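Local coordinates for protein cortical-lytic enzyme (Clostridium perfringens, PDB 5JIP) that probably acts as a family 25 muramidase (lysozyme) that hydrolyses cortical peptidoglycan during spore germination, at residues Y241-A253 with L274-S286. Sequence-based numbering, arbitrary orientation.
Sequences YISGNKIFVNWTA and LPRKATKIVIDKS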
# COMPACT_ATOMS: atom_id res chain seq x y z
N TYR A 241 -4.17 -5.55 -24.99
CA TYR A 241 -4.00 -6.21 -26.27
C TYR A 241 -3.10 -7.42 -26.07
O TYR A 241 -2.32 -7.48 -25.11
CB TYR A 241 -3.42 -5.24 -27.33
CG TYR A 241 -2.00 -4.76 -27.08
CD1 TYR A 241 -0.91 -5.51 -27.51
CD2 TYR A 241 -1.75 -3.56 -26.43
CE1 TYR A 241 0.39 -5.08 -27.30
CE2 TYR A 241 -0.46 -3.11 -26.20
CZ TYR A 241 0.61 -3.88 -26.64
OH TYR A 241 1.89 -3.45 -26.43
N ILE A 242 -3.22 -8.38 -26.99
CA ILE A 242 -2.41 -9.59 -26.97
C ILE A 242 -1.38 -9.50 -28.08
O ILE A 242 -1.71 -9.15 -29.22
CB ILE A 242 -3.28 -10.85 -27.13
CG1 ILE A 242 -4.23 -10.97 -25.94
CG2 ILE A 242 -2.41 -12.08 -27.24
CD1 ILE A 242 -5.05 -12.25 -25.91
N SER A 243 -0.13 -9.79 -27.75
CA SER A 243 0.94 -9.86 -28.74
C SER A 243 1.89 -10.94 -28.27
O SER A 243 2.26 -10.98 -27.09
CB SER A 243 1.66 -8.52 -28.89
OG SER A 243 2.64 -8.57 -29.91
N GLY A 244 2.30 -11.81 -29.19
CA GLY A 244 3.12 -12.92 -28.74
C GLY A 244 2.35 -13.70 -27.71
O GLY A 244 1.13 -13.89 -27.82
N ASN A 245 3.04 -14.15 -26.67
CA ASN A 245 2.38 -14.94 -25.64
C ASN A 245 2.01 -14.09 -24.43
O ASN A 245 1.85 -14.63 -23.33
CB ASN A 245 3.25 -16.13 -25.22
CG ASN A 245 2.41 -17.31 -24.77
OD1 ASN A 245 1.41 -17.65 -25.41
ND2 ASN A 245 2.79 -17.93 -23.66
N LYS A 246 1.85 -12.78 -24.62
CA LYS A 246 1.69 -11.86 -23.50
C LYS A 246 0.43 -11.03 -23.67
O LYS A 246 0.00 -10.73 -24.79
CB LYS A 246 2.92 -10.97 -23.39
CG LYS A 246 4.21 -11.78 -23.02
CD LYS A 246 5.49 -11.01 -23.36
CE LYS A 246 6.78 -11.71 -22.83
NZ LYS A 246 6.57 -13.14 -22.52
N ILE A 247 -0.19 -10.67 -22.54
CA ILE A 247 -1.25 -9.68 -22.50
C ILE A 247 -0.67 -8.38 -21.96
O ILE A 247 -0.11 -8.36 -20.85
CB ILE A 247 -2.44 -10.15 -21.64
CG1 ILE A 247 -2.90 -11.54 -22.10
CG2 ILE A 247 -3.60 -9.17 -21.78
CD1 ILE A 247 -3.88 -12.20 -21.19
N PHE A 248 -0.79 -7.31 -22.74
CA PHE A 248 -0.29 -6.00 -22.36
C PHE A 248 -1.49 -5.17 -21.88
O PHE A 248 -2.39 -4.87 -22.67
CB PHE A 248 0.41 -5.33 -23.54
CG PHE A 248 1.68 -6.03 -23.95
CD1 PHE A 248 1.63 -7.18 -24.72
CD2 PHE A 248 2.91 -5.54 -23.54
CE1 PHE A 248 2.80 -7.83 -25.09
CE2 PHE A 248 4.08 -6.18 -23.90
CZ PHE A 248 4.03 -7.33 -24.67
N VAL A 249 -1.50 -4.82 -20.60
CA VAL A 249 -2.63 -4.12 -19.99
C VAL A 249 -2.18 -2.75 -19.53
O VAL A 249 -1.08 -2.59 -18.97
CB VAL A 249 -3.22 -4.93 -18.81
CG1 VAL A 249 -4.49 -4.26 -18.28
CG2 VAL A 249 -3.49 -6.38 -19.22
N ASN A 250 -3.02 -1.74 -19.75
CA ASN A 250 -2.68 -0.41 -19.26
C ASN A 250 -3.96 0.30 -18.83
O ASN A 250 -5.07 -0.11 -19.17
CB ASN A 250 -1.90 0.41 -20.30
CG ASN A 250 -2.77 0.89 -21.44
OD1 ASN A 250 -3.17 0.12 -22.32
ND2 ASN A 250 -3.05 2.17 -21.45
N TRP A 251 -3.78 1.37 -18.05
CA TRP A 251 -4.93 2.10 -17.52
C TRP A 251 -4.51 3.51 -17.15
O TRP A 251 -3.32 3.84 -17.06
CB TRP A 251 -5.54 1.36 -16.31
CG TRP A 251 -4.58 1.06 -15.19
CD1 TRP A 251 -4.30 1.86 -14.12
CD2 TRP A 251 -3.77 -0.12 -15.03
NE1 TRP A 251 -3.36 1.25 -13.30
CE2 TRP A 251 -3.02 0.05 -13.84
CE3 TRP A 251 -3.59 -1.27 -15.78
CZ2 TRP A 251 -2.11 -0.92 -13.38
CZ3 TRP A 251 -2.70 -2.24 -15.33
CH2 TRP A 251 -1.97 -2.05 -14.14
N THR A 252 -5.51 4.37 -16.95
CA THR A 252 -5.28 5.69 -16.40
C THR A 252 -5.03 5.59 -14.91
O THR A 252 -5.70 4.83 -14.21
CB THR A 252 -6.50 6.59 -16.64
OG1 THR A 252 -6.74 6.67 -18.05
CG2 THR A 252 -6.27 7.99 -16.05
N ALA A 253 -4.07 6.37 -14.43
CA ALA A 253 -3.77 6.34 -13.00
C ALA A 253 -4.97 6.83 -12.21
O ALA A 253 -5.58 7.86 -12.54
CB ALA A 253 -2.56 7.20 -12.68
N LEU A 274 0.06 -4.25 -8.34
CA LEU A 274 0.91 -3.14 -8.76
C LEU A 274 0.89 -2.04 -7.70
O LEU A 274 -0.10 -1.91 -6.97
CB LEU A 274 0.43 -2.55 -10.09
CG LEU A 274 0.44 -3.41 -11.36
CD1 LEU A 274 1.80 -4.05 -11.55
CD2 LEU A 274 -0.69 -4.41 -11.32
N PRO A 275 1.94 -1.23 -7.60
CA PRO A 275 1.96 -0.13 -6.63
C PRO A 275 1.21 1.10 -7.16
O PRO A 275 0.75 1.14 -8.31
CB PRO A 275 3.46 0.14 -6.45
CG PRO A 275 4.03 -0.18 -7.85
CD PRO A 275 3.23 -1.37 -8.31
N ARG A 276 1.18 2.14 -6.33
CA ARG A 276 0.26 3.26 -6.54
C ARG A 276 0.54 4.05 -7.81
O ARG A 276 -0.39 4.64 -8.39
CB ARG A 276 0.29 4.18 -5.34
CG ARG A 276 1.62 4.84 -5.13
CD ARG A 276 1.68 5.65 -3.85
NE ARG A 276 1.60 4.85 -2.63
CZ ARG A 276 1.73 5.36 -1.41
NH1 ARG A 276 1.62 4.58 -0.33
NH2 ARG A 276 1.95 6.67 -1.25
N LYS A 277 1.80 4.13 -8.25
CA LYS A 277 2.11 4.90 -9.47
C LYS A 277 1.98 4.09 -10.76
O LYS A 277 2.15 4.65 -11.85
CB LYS A 277 3.51 5.47 -9.39
CG LYS A 277 3.70 6.54 -8.34
CD LYS A 277 5.14 7.04 -8.36
CE LYS A 277 5.35 8.20 -7.39
NZ LYS A 277 4.85 7.91 -6.03
N ALA A 278 1.67 2.80 -10.66
CA ALA A 278 1.64 1.92 -11.82
C ALA A 278 0.47 2.24 -12.74
O ALA A 278 -0.61 2.64 -12.30
CB ALA A 278 1.55 0.46 -11.39
N THR A 279 0.71 2.05 -14.04
CA THR A 279 -0.33 2.19 -15.06
C THR A 279 -0.30 1.06 -16.09
O THR A 279 -1.02 1.13 -17.10
CB THR A 279 -0.22 3.56 -15.78
OG1 THR A 279 1.03 3.68 -16.44
CG2 THR A 279 -0.36 4.70 -14.79
N LYS A 280 0.47 0.00 -15.85
CA LYS A 280 0.52 -1.10 -16.80
C LYS A 280 1.06 -2.37 -16.13
O LYS A 280 1.66 -2.33 -15.05
CB LYS A 280 1.40 -0.73 -18.00
CG LYS A 280 2.84 -0.40 -17.65
CD LYS A 280 3.62 -0.02 -18.87
CE LYS A 280 4.98 0.60 -18.50
NZ LYS A 280 5.76 0.85 -19.73
N ILE A 281 0.77 -3.50 -16.76
CA ILE A 281 1.32 -4.80 -16.38
C ILE A 281 1.39 -5.64 -17.65
O ILE A 281 0.53 -5.55 -18.53
CB ILE A 281 0.49 -5.51 -15.29
CG1 ILE A 281 1.18 -6.80 -14.85
CG2 ILE A 281 -0.89 -5.83 -15.81
CD1 ILE A 281 0.48 -7.59 -13.71
N VAL A 282 2.44 -6.43 -17.76
CA VAL A 282 2.59 -7.39 -18.85
C VAL A 282 2.38 -8.76 -18.25
O VAL A 282 3.07 -9.12 -17.29
CB VAL A 282 3.97 -7.28 -19.52
CG1 VAL A 282 4.02 -8.17 -20.76
CG2 VAL A 282 4.29 -5.82 -19.83
N ILE A 283 1.44 -9.51 -18.79
CA ILE A 283 0.99 -10.77 -18.21
C ILE A 283 1.37 -11.90 -19.16
O ILE A 283 1.03 -11.86 -20.35
CB ILE A 283 -0.52 -10.78 -17.96
CG1 ILE A 283 -0.90 -9.65 -17.00
CG2 ILE A 283 -0.96 -12.13 -17.41
CD1 ILE A 283 -2.40 -9.52 -16.82
N ASP A 284 2.03 -12.92 -18.61
CA ASP A 284 2.38 -14.12 -19.36
C ASP A 284 1.15 -15.02 -19.49
O ASP A 284 0.61 -15.50 -18.48
CB ASP A 284 3.53 -14.83 -18.64
CG ASP A 284 4.14 -15.95 -19.46
OD1 ASP A 284 3.39 -16.63 -20.18
OD2 ASP A 284 5.36 -16.15 -19.37
N LYS A 285 0.72 -15.26 -20.74
CA LYS A 285 -0.51 -16.00 -21.00
C LYS A 285 -0.45 -17.44 -20.54
O LYS A 285 -1.49 -18.04 -20.22
CB LYS A 285 -0.83 -16.00 -22.50
CG LYS A 285 -1.43 -14.72 -23.01
CD LYS A 285 -1.47 -14.73 -24.53
CE LYS A 285 -2.54 -15.68 -25.04
NZ LYS A 285 -2.68 -15.60 -26.52
N SER A 286 0.75 -18.03 -20.52
CA SER A 286 0.90 -19.44 -20.19
C SER A 286 0.50 -19.74 -18.76
O SER A 286 0.25 -20.91 -18.43
CB SER A 286 2.34 -19.87 -20.40
OG SER A 286 3.18 -19.23 -19.47
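Ile247 N gives its hydrogen to Ile283 O at 2.8 Å, and Ile283 N returns an equally short bond to Ile247 O. Val249 and Ile281 repeat this reciprocal pairing, the mark of antiparallel strands. Beyond Asp284 the chain enters a 3-10 segment, yet Lys285 N still reaches Asn245 O; Asp284 OD1 forms an Asx turn, accepting from Ser286 N and Ser286 OG. Methylenes of Lys285 meet Ile247, CG 3.6 Å from Ile247 CG1, and the bend at chi3 (73°) takes NZ on to partly exposed Ile242, which suits a long residue with an apolar stem and charged tip.

At the other end Trp251 CG stands between the backbone N and the carbonyl carbon (chi1 55°), turning one indole face against the backbone of Thr279 and Lys280. Thr279 CA lies 3.8 Å from the five-membered ring's centroid, and Trp251 NE1 makes a weak bond to Ala278 O at 3.2 Å: the broad indole faces backbone while its rim offers an N-H. On one sheet face beta-branched Val282 offers methyls to the Phe248 ring beside it, CG1 4.0 Å from the centroid, and Lys280 NZ forms salt bridges with Asp132 and Asp136 of the second subunit. Branched Ile247, Val249 and Ile283 fill the opposite, buried face. Strand 246-250 lies between 239-243 and 280-284 in a three-stranded sheet whose apolar face packs on strands 259-266, 296-304 and 314-318, forming a beta sandwich.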